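Local structure of fusolin (Anomala cuprea entomopoxvirus, 4YN1) at residues P23-T27 with Y38-F42; I143-F149 with V195-I199; Q208-R214 with Y226-V232. The protein probably acts as a chitin-directed lytic polysaccharide monooxygenase and, packed into crystalline viral spindles, enhances the virulence of the insect poxvirus. One frame throughout, in Å; residues are numbered along the deposited sequence.

In the fold
From the N terminus, contact 1 comes first: it closes the short connection 28-37, folding the loop segment 23-27 back onto helix 32-47 in the helical part of the molecule. Contact 2 then spans 45 residues, including strands 170-176 and 180-182, and joins the two sheets of the beta sandwich. Contact 3 closes the hairpin formed by strands 209-217 and 223-234. The three loops follow one another along the chain, without nesting or crossing. Contacts 2 and 3 meet in space, where Phe-149 packs against Val-213 and Arg-214 of the neighbouring strand. Contact 1 touches neither; its nearest atoms are about 13 Å from contact 3, and it lies across the chain's centre from contact 2.

Contact 1: residues P23-T27 with Y38-F42; sequences PPEGT and YQYVF
The rings of Tyr-38 and Phe-42, one helical turn apart on helix 32-47, receive the loop segment 23-27 in different ways. Pro-24 O lies in the ring plane of Tyr-38, at the edge that carries the hydroxyl, whereas one face of Phe-42 is met by Glu-25 CA, which stands 4.1 Å above the plane and is shifted toward the rim. This is a CH-pi contact: the CA hydrogen, between two peptide groups, suits the electron-rich face of a plain phenyl ring.

Tyrosine suits position 38, since its OH donates to Pro-24 O, 2.7 Å away. The donor is tilted 34° from the carbonyl plane. With CG anti to the backbone N (chi1 -178°), the Tyr-38 ring reaches from the helix to the turn, and its CD1 comes within 3.6 Å of Gly-26 CA, a closeness that suits a residue without a side chain.

Pro-23 to Gly-26 form a type I beta turn, closed by Gly-26 N to Pro-23 O at 3.3 Å. Proline fits the second position, where its ring fixes phi near the required value, and Gly-26 follows with a positive phi. The chain of Gln-39, extended beyond CG, brings NE2 to Glu-25 O, 3.0 Å away, in a fairly straight bond (160° at the hydrogen), with the acceptor close to the plane of the Gln-39 amide. Helix 52-64 adds a further neighbour, with Ala-56 touching Pro-24 and Ala-59 and Gln-60 touching Tyr-38.

Two successive carbonyls of the turn, those of Pro-24 and Glu-25, are thus each met by a side-chain donor from the helix. The chemistry implies a directional attachment: two hydrogen bonds between uncharged groups probably fix how the turn sits on the helix, while a face of Phe-42 adds apolar contact at Glu-25 CA.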
loop_
_atom_site.group_PDB
_atom_site.type_symbol
_atom_site.label_atom_id
_atom_site.label_comp_id
_atom_site.label_asym_id
_atom_site.label_seq_id
_atom_site.Cartn_x
_atom_site.Cartn_y
_atom_site.Cartn_z
ATOM N N PRO A 23 -2.390 -8.182 -23.569
ATOM C CA PRO A 23 -1.139 -8.705 -24.114
ATOM C C PRO A 23 -0.082 -8.860 -23.024
ATOM O O PRO A 23 -0.164 -8.213 -21.969
ATOM C CB PRO A 23 -0.709 -7.628 -25.136
ATOM C CG PRO A 23 -1.949 -6.886 -25.452
ATOM C CD PRO A 23 -2.695 -6.867 -24.147
ATOM N N PRO A 24 0.942 -9.680 -23.272
ATOM C CA PRO A 24 1.981 -9.863 -22.251
ATOM C C PRO A 24 2.786 -8.611 -21.884
ATOM O O PRO A 24 3.339 -8.585 -20.796
ATOM C CB PRO A 24 2.873 -10.994 -22.801
ATOM C CG PRO A 24 2.347 -11.347 -24.156
ATOM C CD PRO A 24 1.204 -10.465 -24.504
ATOM N N GLU A 25 2.819 -7.575 -22.741
ATOM C CA GLU A 25 3.559 -6.346 -22.469
ATOM C C GLU A 25 2.877 -5.401 -21.432
ATOM O O GLU A 25 3.488 -4.399 -21.081
ATOM C CB GLU A 25 3.826 -5.557 -23.780
ATOM C CG GLU A 25 4.693 -6.328 -24.780
ATOM C CD GLU A 25 3.984 -7.393 -25.604
ATOM O OE1 GLU A 25 2.738 -7.487 -25.509
ATOM O OE2 GLU A 25 4.681 -8.193 -26.270
ATOM N N GLY A 26 1.656 -5.695 -20.985
ATOM C CA GLY A 26 0.933 -4.872 -20.005
ATOM C C GLY A 26 0.137 -3.718 -20.581
ATOM O O GLY A 26 -0.360 -2.865 -19.838
ATOM N N THR A 27 0.003 -3.672 -21.924
ATOM C CA THR A 27 -0.690 -2.590 -22.604
ATOM C C THR A 27 -2.184 -2.493 -22.339
ATOM O O THR A 27 -2.742 -1.424 -22.572
ATOM C CB THR A 27 -0.308 -2.580 -24.093
ATOM O OG1 THR A 27 -0.525 -3.872 -24.623
ATOM C CG2 THR A 27 1.152 -2.236 -24.303
ATOM N N TYR A 38 3.992 -3.081 -13.636
ATOM C CA TYR A 38 4.044 -4.306 -14.442
ATOM C C TYR A 38 5.218 -4.241 -15.427
ATOM O O TYR A 38 6.063 -5.138 -15.495
ATOM C CB TYR A 38 2.740 -4.434 -15.211
ATOM C CG TYR A 38 2.671 -5.684 -16.048
ATOM C CD1 TYR A 38 3.232 -5.728 -17.320
ATOM C CD2 TYR A 38 2.022 -6.817 -15.586
ATOM C CE1 TYR A 38 3.184 -6.893 -18.090
ATOM C CE2 TYR A 38 1.890 -7.951 -16.384
ATOM C CZ TYR A 38 2.511 -8.004 -17.616
ATOM O OH TYR A 38 2.418 -9.170 -18.346
ATOM N N GLN A 39 5.265 -3.137 -16.168
ATOM C CA GLN A 39 6.272 -2.939 -17.186
ATOM C C GLN A 39 7.672 -2.870 -16.644
ATOM O O GLN A 39 8.583 -3.362 -17.290
ATOM C CB GLN A 39 5.908 -1.765 -18.068
ATOM C CG GLN A 39 4.715 -2.134 -18.931
ATOM C CD GLN A 39 4.260 -1.047 -19.853
ATOM O OE1 GLN A 39 4.559 0.131 -19.657
ATOM N NE2 GLN A 39 3.457 -1.422 -20.842
ATOM N N TYR A 40 7.831 -2.378 -15.421
ATOM C CA TYR A 40 9.128 -2.341 -14.759
ATOM C C TYR A 40 9.666 -3.763 -14.573
ATOM O O TYR A 40 10.834 -4.059 -14.872
ATOM C CB TYR A 40 8.970 -1.638 -13.393
ATOM C CG TYR A 40 10.236 -1.564 -12.592
ATOM C CD1 TYR A 40 11.124 -0.507 -12.763
ATOM C CD2 TYR A 40 10.604 -2.593 -11.734
ATOM C CE1 TYR A 40 12.339 -0.474 -12.103
ATOM C CE2 TYR A 40 11.808 -2.553 -11.036
ATOM C CZ TYR A 40 12.687 -1.500 -11.249
ATOM O OH TYR A 40 13.895 -1.447 -10.613
ATOM N N VAL A 41 8.830 -4.637 -14.043
ATOM C CA VAL A 41 9.259 -6.024 -13.804
ATOM C C VAL A 41 9.465 -6.748 -15.133
ATOM O O VAL A 41 10.436 -7.487 -15.297
ATOM C CB VAL A 41 8.256 -6.757 -12.882
ATOM C CG1 VAL A 41 8.581 -8.246 -12.782
ATOM C CG2 VAL A 41 8.274 -6.111 -11.506
ATOM N N PHE A 42 8.548 -6.536 -16.059
ATOM C CA PHE A 42 8.609 -7.153 -17.391
ATOM C C PHE A 42 9.942 -6.764 -18.047
ATOM O O PHE A 42 10.705 -7.639 -18.440
ATOM C CB PHE A 42 7.432 -6.684 -18.228
ATOM C CG PHE A 42 7.328 -7.314 -19.600
ATOM C CD1 PHE A 42 6.675 -8.525 -19.778
ATOM C CD2 PHE A 42 7.839 -6.671 -20.718
ATOM C CE1 PHE A 42 6.525 -9.075 -21.061
ATOM C CE2 PHE A 42 7.742 -7.253 -21.988
ATOM C CZ PHE A 42 7.094 -8.449 -22.149
#

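Contact 2: residues I143-F149 with V195-I199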
loop_
_atom_site.group_PDB
_atom_site.type_symbol
_atom_site.label_atom_id
_atom_site.label_comp_id
_atom_site.label_asym_id
_atom_site.label_seq_id
_atom_site.Cartn_x
_atom_site.Cartn_y
_atom_site.Cartn_z
ATOM N N ILE A 143 -6.608 -18.413 7.099
ATOM C CA ILE A 143 -6.655 -18.080 8.519
ATOM C C ILE A 143 -5.477 -18.706 9.222
ATOM O O ILE A 143 -5.422 -19.910 9.447
ATOM C CB ILE A 143 -8.000 -18.473 9.160
ATOM C CG1 ILE A 143 -9.200 -17.849 8.421
ATOM C CG2 ILE A 143 -8.020 -18.064 10.645
ATOM C CD1 ILE A 143 -9.258 -16.304 8.420
ATOM N N HIS A 144 -4.510 -17.865 9.526
ATOM C CA HIS A 144 -3.275 -18.227 10.176
ATOM C C HIS A 144 -3.306 -17.539 11.525
ATOM O O HIS A 144 -3.218 -16.312 11.558
ATOM C CB HIS A 144 -2.089 -17.662 9.355
ATOM C CG HIS A 144 -1.970 -18.165 7.948
ATOM N ND1 HIS A 144 -2.314 -19.464 7.611
ATOM C CD2 HIS A 144 -1.460 -17.548 6.852
ATOM C CE1 HIS A 144 -1.980 -19.607 6.337
ATOM N NE2 HIS A 144 -1.475 -18.468 5.835
ATOM N N GLU A 145 -3.601 -18.279 12.589
ATOM C CA GLU A 145 -3.624 -17.787 13.963
ATOM C C GLU A 145 -2.730 -18.738 14.768
ATOM O O GLU A 145 -2.615 -19.917 14.406
ATOM C CB GLU A 145 -5.048 -17.686 14.531
ATOM C CG GLU A 145 -5.853 -16.586 13.819
ATOM C CD GLU A 145 -7.228 -16.230 14.351
ATOM O OE1 GLU A 145 -7.740 -16.942 15.245
ATOM O OE2 GLU A 145 -7.802 -15.230 13.859
ATOM N N PRO A 146 -1.976 -18.247 15.747
ATOM C CA PRO A 146 -1.980 -16.893 16.318
ATOM C C PRO A 146 -1.196 -15.889 15.469
ATOM O O PRO A 146 -0.244 -16.256 14.786
ATOM C CB PRO A 146 -1.323 -17.112 17.693
ATOM C CG PRO A 146 -0.363 -18.199 17.458
ATOM C CD PRO A 146 -1.064 -19.136 16.499
ATOM N N SER A 147 -1.607 -14.632 15.520
ATOM C CA SER A 147 -0.963 -13.588 14.740
ATOM C C SER A 147 -1.303 -12.245 15.330
ATOM O O SER A 147 -2.182 -12.149 16.196
ATOM C CB SER A 147 -1.443 -13.658 13.283
ATOM O OG SER A 147 -2.805 -13.260 13.225
ATOM N N TYR A 148 -0.652 -11.188 14.825
ATOM C CA TYR A 148 -0.909 -9.837 15.281
ATOM C C TYR A 148 -0.669 -8.847 14.161
ATOM O O TYR A 148 -0.098 -9.201 13.137
ATOM C CB TYR A 148 -0.108 -9.471 16.547
ATOM C CG TYR A 148 1.384 -9.374 16.321
ATOM C CD1 TYR A 148 2.145 -10.510 16.095
ATOM C CD2 TYR A 148 2.041 -8.144 16.355
ATOM C CE1 TYR A 148 3.523 -10.448 15.982
ATOM C CE2 TYR A 148 3.417 -8.059 16.134
ATOM C CZ TYR A 148 4.160 -9.223 15.983
ATOM O OH TYR A 148 5.503 -9.225 15.731
ATOM N N PHE A 149 -1.190 -7.665 14.324
ATOM C CA PHE A 149 -1.086 -6.589 13.333
ATOM C C PHE A 149 -0.327 -5.413 13.882
ATOM O O PHE A 149 -0.606 -4.974 15.002
ATOM C CB PHE A 149 -2.474 -6.061 12.940
ATOM C CG PHE A 149 -3.248 -6.967 12.019
ATOM C CD1 PHE A 149 -4.049 -7.971 12.527
ATOM C CD2 PHE A 149 -3.120 -6.857 10.644
ATOM C CE1 PHE A 149 -4.766 -8.817 11.677
ATOM C CE2 PHE A 149 -3.829 -7.709 9.786
ATOM C CZ PHE A 149 -4.683 -8.655 10.307
ATOM N N VAL A 195 -13.326 -11.225 8.262
ATOM C CA VAL A 195 -12.269 -10.228 8.081
ATOM C C VAL A 195 -11.668 -9.859 9.409
ATOM O O VAL A 195 -12.211 -10.201 10.454
ATOM C CB VAL A 195 -12.854 -8.953 7.401
ATOM C CG1 VAL A 195 -13.305 -9.211 5.971
ATOM C CG2 VAL A 195 -13.955 -8.333 8.228
ATOM N N TYR A 196 -10.604 -9.062 9.375
ATOM C CA TYR A 196 -10.022 -8.439 10.567
ATOM C C TYR A 196 -10.238 -6.944 10.416
ATOM O O TYR A 196 -9.738 -6.346 9.444
ATOM C CB TYR A 196 -8.527 -8.697 10.694
ATOM C CG TYR A 196 -8.160 -10.146 10.913
ATOM C CD1 TYR A 196 -8.264 -10.729 12.173
ATOM C CD2 TYR A 196 -7.740 -10.946 9.859
ATOM C CE1 TYR A 196 -7.937 -12.069 12.378
ATOM C CE2 TYR A 196 -7.412 -12.281 10.054
ATOM C CZ TYR A 196 -7.476 -12.828 11.325
ATOM O OH TYR A 196 -7.123 -14.130 11.509
ATOM N N ARG A 197 -11.042 -6.350 11.300
ATOM C CA ARG A 197 -11.278 -4.923 11.305
ATOM C C ARG A 197 -10.602 -4.337 12.525
ATOM O O ARG A 197 -10.656 -4.922 13.601
ATOM C CB ARG A 197 -12.765 -4.542 11.287
ATOM C CG ARG A 197 -13.471 -4.925 9.984
ATOM C CD ARG A 197 -14.872 -4.298 9.856
ATOM N NE ARG A 197 -15.722 -4.717 10.961
ATOM C CZ ARG A 197 -16.562 -5.752 10.964
ATOM N NH1 ARG A 197 -16.765 -6.462 9.857
ATOM N NH2 ARG A 197 -17.217 -6.072 12.065
ATOM N N MET A 198 -9.935 -3.209 12.368
ATOM C CA MET A 198 -9.235 -2.583 13.500
ATOM C C MET A 198 -9.319 -1.072 13.344
ATOM O O MET A 198 -9.269 -0.556 12.227
ATOM C CB MET A 198 -7.768 -3.086 13.604
ATOM C CG MET A 198 -6.905 -2.738 12.415
ATOM S SD MET A 198 -5.638 -3.906 11.952
ATOM C CE MET A 198 -6.668 -5.141 11.013
ATOM N N ILE A 199 -9.498 -0.364 14.449
ATOM C CA ILE A 199 -9.565 1.091 14.424
ATOM C C ILE A 199 -8.158 1.605 14.522
ATOM O O ILE A 199 -7.511 1.436 15.555
ATOM C CB ILE A 199 -10.457 1.704 15.556
ATOM C CG1 ILE A 199 -11.892 1.096 15.556
ATOM C CG2 ILE A 199 -10.509 3.241 15.412
ATOM C CD1 ILE A 199 -12.604 1.226 14.311
#
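Phe-149 packs against Tyr-196 and Met-198 across the interior of the immunoglobulin-like beta sandwich on which lytic polysaccharide monooxygenases are built. Strands 147-154 and 194-203 belong to different sheets, and the 9.1 Å between Phe-149 CA and Met-198 CA is filled by side chains.

The tight part is centred on Phe-149. Met-198 CE sits over the middle of its ring, 3.8 Å from the centroid and only 5° off the normal, while SD lies obliquely nearer the CB side: a Met-aromatic contact. The flexible thioether suits this place, since its bends at chi2 and chi3 bring the methyl over the ring centre. The far end of Phe-149 meets Tyr-196, with CE1 standing 3.7 Å above the Tyr-196 plane, toward the rim. The two rings are inclined at 57°, neither stacked nor edge-to-face. Trp-215 stacks on Phe-149, and Phe-138 meets it edge-to-face.

Toward solvent the packing thins. Ile-143 and Glu-145 are exposed, and Ile-143 CG2 comes no closer than 4.1 Å to Tyr-196 OH. Nearby, His-144 NE2 is hydrogen-bonded to ND1 of His-1, the N-terminal residue that in relatives forms part of the copper-binding histidine brace. Glu-145 meets Tyr-196 from the opposite direction: the phenol OH donates to Glu-145 OE2 at 2.7 Å, on the anti side of the carboxylate and 16° out of its plane.

Contact 3: residues Q208-R214 with Y226-V232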
loop_
_atom_site.group_PDB
_atom_site.type_symbol
_atom_site.label_atom_id
_atom_site.label_comp_id
_atom_site.label_asym_id
_atom_site.label_seq_id
_atom_site.Cartn_x
_atom_site.Cartn_y
_atom_site.Cartn_z
ATOM N N GLN A 208 -0.252 13.631 0.614
ATOM C CA GLN A 208 -0.557 12.234 0.332
ATOM C C GLN A 208 0.436 11.397 1.144
ATOM O O GLN A 208 1.623 11.741 1.254
ATOM C CB GLN A 208 -0.439 11.933 -1.155
ATOM C CG GLN A 208 -0.837 10.508 -1.445
ATOM C CD GLN A 208 -0.990 10.213 -2.910
ATOM O OE1 GLN A 208 -1.413 11.059 -3.698
ATOM N NE2 GLN A 208 -0.611 9.019 -3.302
ATOM N N PHE A 209 -0.061 10.332 1.770
ATOM C CA PHE A 209 0.761 9.529 2.690
ATOM C C PHE A 209 0.543 8.039 2.457
ATOM O O PHE A 209 -0.284 7.631 1.628
ATOM C CB PHE A 209 0.422 9.929 4.156
ATOM C CG PHE A 209 -1.013 9.722 4.596
ATOM C CD1 PHE A 209 -1.972 10.692 4.369
ATOM C CD2 PHE A 209 -1.409 8.539 5.216
ATOM C CE1 PHE A 209 -3.299 10.495 4.757
ATOM C CE2 PHE A 209 -2.720 8.370 5.650
ATOM C CZ PHE A 209 -3.669 9.322 5.366
ATOM N N VAL A 210 1.325 7.238 3.143
ATOM C CA VAL A 210 1.222 5.797 3.031
ATOM C C VAL A 210 0.965 5.234 4.432
ATOM O O VAL A 210 1.557 5.696 5.442
ATOM C CB VAL A 210 2.451 5.102 2.383
ATOM C CG1 VAL A 210 2.349 3.578 2.483
ATOM C CG2 VAL A 210 2.639 5.523 0.943
ATOM N N ILE A 211 0.033 4.269 4.473
ATOM C CA ILE A 211 -0.279 3.448 5.638
ATOM C C ILE A 211 0.367 2.094 5.301
ATOM O O ILE A 211 0.152 1.552 4.203
ATOM C CB ILE A 211 -1.773 3.300 5.939
ATOM C CG1 ILE A 211 -2.449 4.676 6.173
ATOM C CG2 ILE A 211 -1.998 2.318 7.095
ATOM C CD1 ILE A 211 -4.003 4.647 6.181
ATOM N N TYR A 212 1.213 1.590 6.186
ATOM C CA TYR A 212 1.933 0.346 5.933
ATOM C C TYR A 212 1.464 -0.653 6.960
ATOM O O TYR A 212 1.585 -0.394 8.162
ATOM C CB TYR A 212 3.425 0.563 6.052
ATOM C CG TYR A 212 4.266 -0.579 5.550
ATOM C CD1 TYR A 212 4.194 -0.988 4.221
ATOM C CD2 TYR A 212 5.269 -1.122 6.335
ATOM C CE1 TYR A 212 5.030 -1.964 3.718
ATOM C CE2 TYR A 212 6.133 -2.099 5.830
ATOM C CZ TYR A 212 5.977 -2.554 4.540
ATOM O OH TYR A 212 6.853 -3.487 4.041
ATOM N N VAL A 213 0.813 -1.711 6.485
ATOM C CA VAL A 213 0.186 -2.727 7.315
ATOM C C VAL A 213 1.023 -3.988 7.330
ATOM O O VAL A 213 1.333 -4.551 6.274
ATOM C CB VAL A 213 -1.239 -3.011 6.837
ATOM C CG1 VAL A 213 -1.884 -4.112 7.691
ATOM C CG2 VAL A 213 -2.094 -1.735 6.852
ATOM N N ARG A 214 1.280 -4.490 8.538
ATOM C CA ARG A 214 2.039 -5.701 8.742
ATOM C C ARG A 214 1.150 -6.692 9.503
ATOM O O ARG A 214 0.668 -6.369 10.588
ATOM C CB ARG A 214 3.299 -5.395 9.546
ATOM C CG ARG A 214 4.115 -6.642 9.918
ATOM C CD ARG A 214 5.292 -6.257 10.793
ATOM N NE ARG A 214 6.108 -7.429 11.074
ATOM C CZ ARG A 214 6.714 -7.722 12.221
ATOM N NH1 ARG A 214 6.702 -6.865 13.227
ATOM N NH2 ARG A 214 7.392 -8.846 12.344
ATOM N N TYR A 226 2.971 -7.779 4.347
ATOM C CA TYR A 226 3.235 -6.352 4.354
ATOM C C TYR A 226 2.562 -5.705 3.161
ATOM O O TYR A 226 2.795 -6.133 2.042
ATOM C CB TYR A 226 4.741 -6.097 4.282
ATOM C CG TYR A 226 5.534 -6.734 5.411
ATOM C CD1 TYR A 226 5.822 -8.102 5.410
ATOM C CD2 TYR A 226 6.033 -5.971 6.454
ATOM C CE1 TYR A 226 6.512 -8.696 6.462
ATOM C CE2 TYR A 226 6.676 -6.558 7.535
ATOM C CZ TYR A 226 6.919 -7.926 7.539
ATOM O OH TYR A 226 7.562 -8.477 8.632
ATOM N N ASN A 227 1.760 -4.653 3.384
ATOM C CA ASN A 227 1.087 -3.937 2.307
ATOM C C ASN A 227 1.172 -2.455 2.467
ATOM O O ASN A 227 0.905 -1.928 3.558
ATOM C CB ASN A 227 -0.390 -4.262 2.294
ATOM C CG ASN A 227 -0.846 -5.629 1.807
ATOM O OD1 ASN A 227 -2.065 -5.836 1.629
ATOM N ND2 ASN A 227 0.034 -6.523 1.404
ATOM N N CYS A 228 1.457 -1.777 1.350
ATOM C CA CYS A 228 1.377 -0.315 1.255
ATOM C C CYS A 228 -0.021 0.070 0.884
ATOM O O CYS A 228 -0.593 -0.557 0.003
ATOM C CB CYS A 228 2.363 0.213 0.224
ATOM S SG CYS A 228 4.048 0.104 0.797
ATOM N N VAL A 229 -0.559 1.096 1.544
ATOM C CA VAL A 229 -1.889 1.627 1.321
ATOM C C VAL A 229 -1.754 3.126 1.076
ATOM O O VAL A 229 -1.301 3.845 1.967
ATOM C CB VAL A 229 -2.786 1.350 2.531
ATOM C CG1 VAL A 229 -4.121 2.060 2.390
ATOM C CG2 VAL A 229 -2.994 -0.146 2.774
ATOM N N ASP A 230 -2.108 3.592 -0.137
ATOM C CA ASP A 230 -2.042 5.006 -0.497
ATOM C C ASP A 230 -3.294 5.722 -0.008
ATOM O O ASP A 230 -4.423 5.312 -0.313
ATOM C CB ASP A 230 -1.843 5.173 -2.014
ATOM C CG ASP A 230 -0.533 4.508 -2.477
ATOM O OD1 ASP A 230 0.544 4.924 -2.005
ATOM O OD2 ASP A 230 -0.595 3.535 -3.277
ATOM N N ALA A 231 -3.086 6.863 0.658
ATOM C CA ALA A 231 -4.204 7.665 1.175
ATOM C C ALA A 231 -3.887 9.157 1.219
ATOM O O ALA A 231 -2.729 9.564 1.177
ATOM C CB ALA A 231 -4.578 7.158 2.565
ATOM N N VAL A 232 -4.924 9.954 1.304
ATOM C CA VAL A 232 -4.829 11.413 1.450
ATOM C C VAL A 232 -6.101 11.905 2.112
ATOM O O VAL A 232 -7.180 11.356 1.872
ATOM C CB VAL A 232 -4.600 12.082 0.044
ATOM C CG1 VAL A 232 -5.830 11.961 -0.853
ATOM C CG2 VAL A 232 -4.177 13.531 0.196
HETATM O O HOH W 1 0.522 7.455 -1.082
#
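Six backbone hydrogen bonds link Phe-209, Ile-211 and Val-213 to Ala-231, Val-229 and Asn-227, from Phe-209 N to Ala-231 O at 2.8 Å to Ala-231 N to Phe-209 O at 3.1 Å.

Most side chains on the face carrying Phe-209 and Ala-231 are apolar. Ala-231, with only a methyl, lets the Phe-209 ring, folded back by chi1 of 60°, come down over it: CZ lies 3.7 Å from Ala-231 CB. Branched Ile-211, Val-213 and Val-229 continue this face, with Val-4 of strand 2-6 packing on the valines. The pairing is that of an antiparallel beta hairpin, strands 209-217 and 223-234, within one sheet of the sandwich.

On the face of Tyr-212 and Cys-228, sulfur meets an aromatic ring. Cys-228 SG, in a disulfide with Cys-93, stands 3.6 Å from Tyr-212 CD1, oblique to the ring, and Tyr-212 OH is hydrogen-bonded to Leu-92 O.

Polar links mark both ends. Arg-214, extended to NE, runs alongside Tyr-226 and donates NE to its OH at 3.0 Å, 31° out of the guanidinium plane; NH1 forms a salt bridge with Glu-150 and NH2 bonds to Gln-216 OE1. At the other end one water accepts from Gln-208 NE2, also bonded to Trp-117 O, and donates to Phe-209 O and to Asp-230 OD1 (2.7 Å), also in a salt bridge with Arg-10.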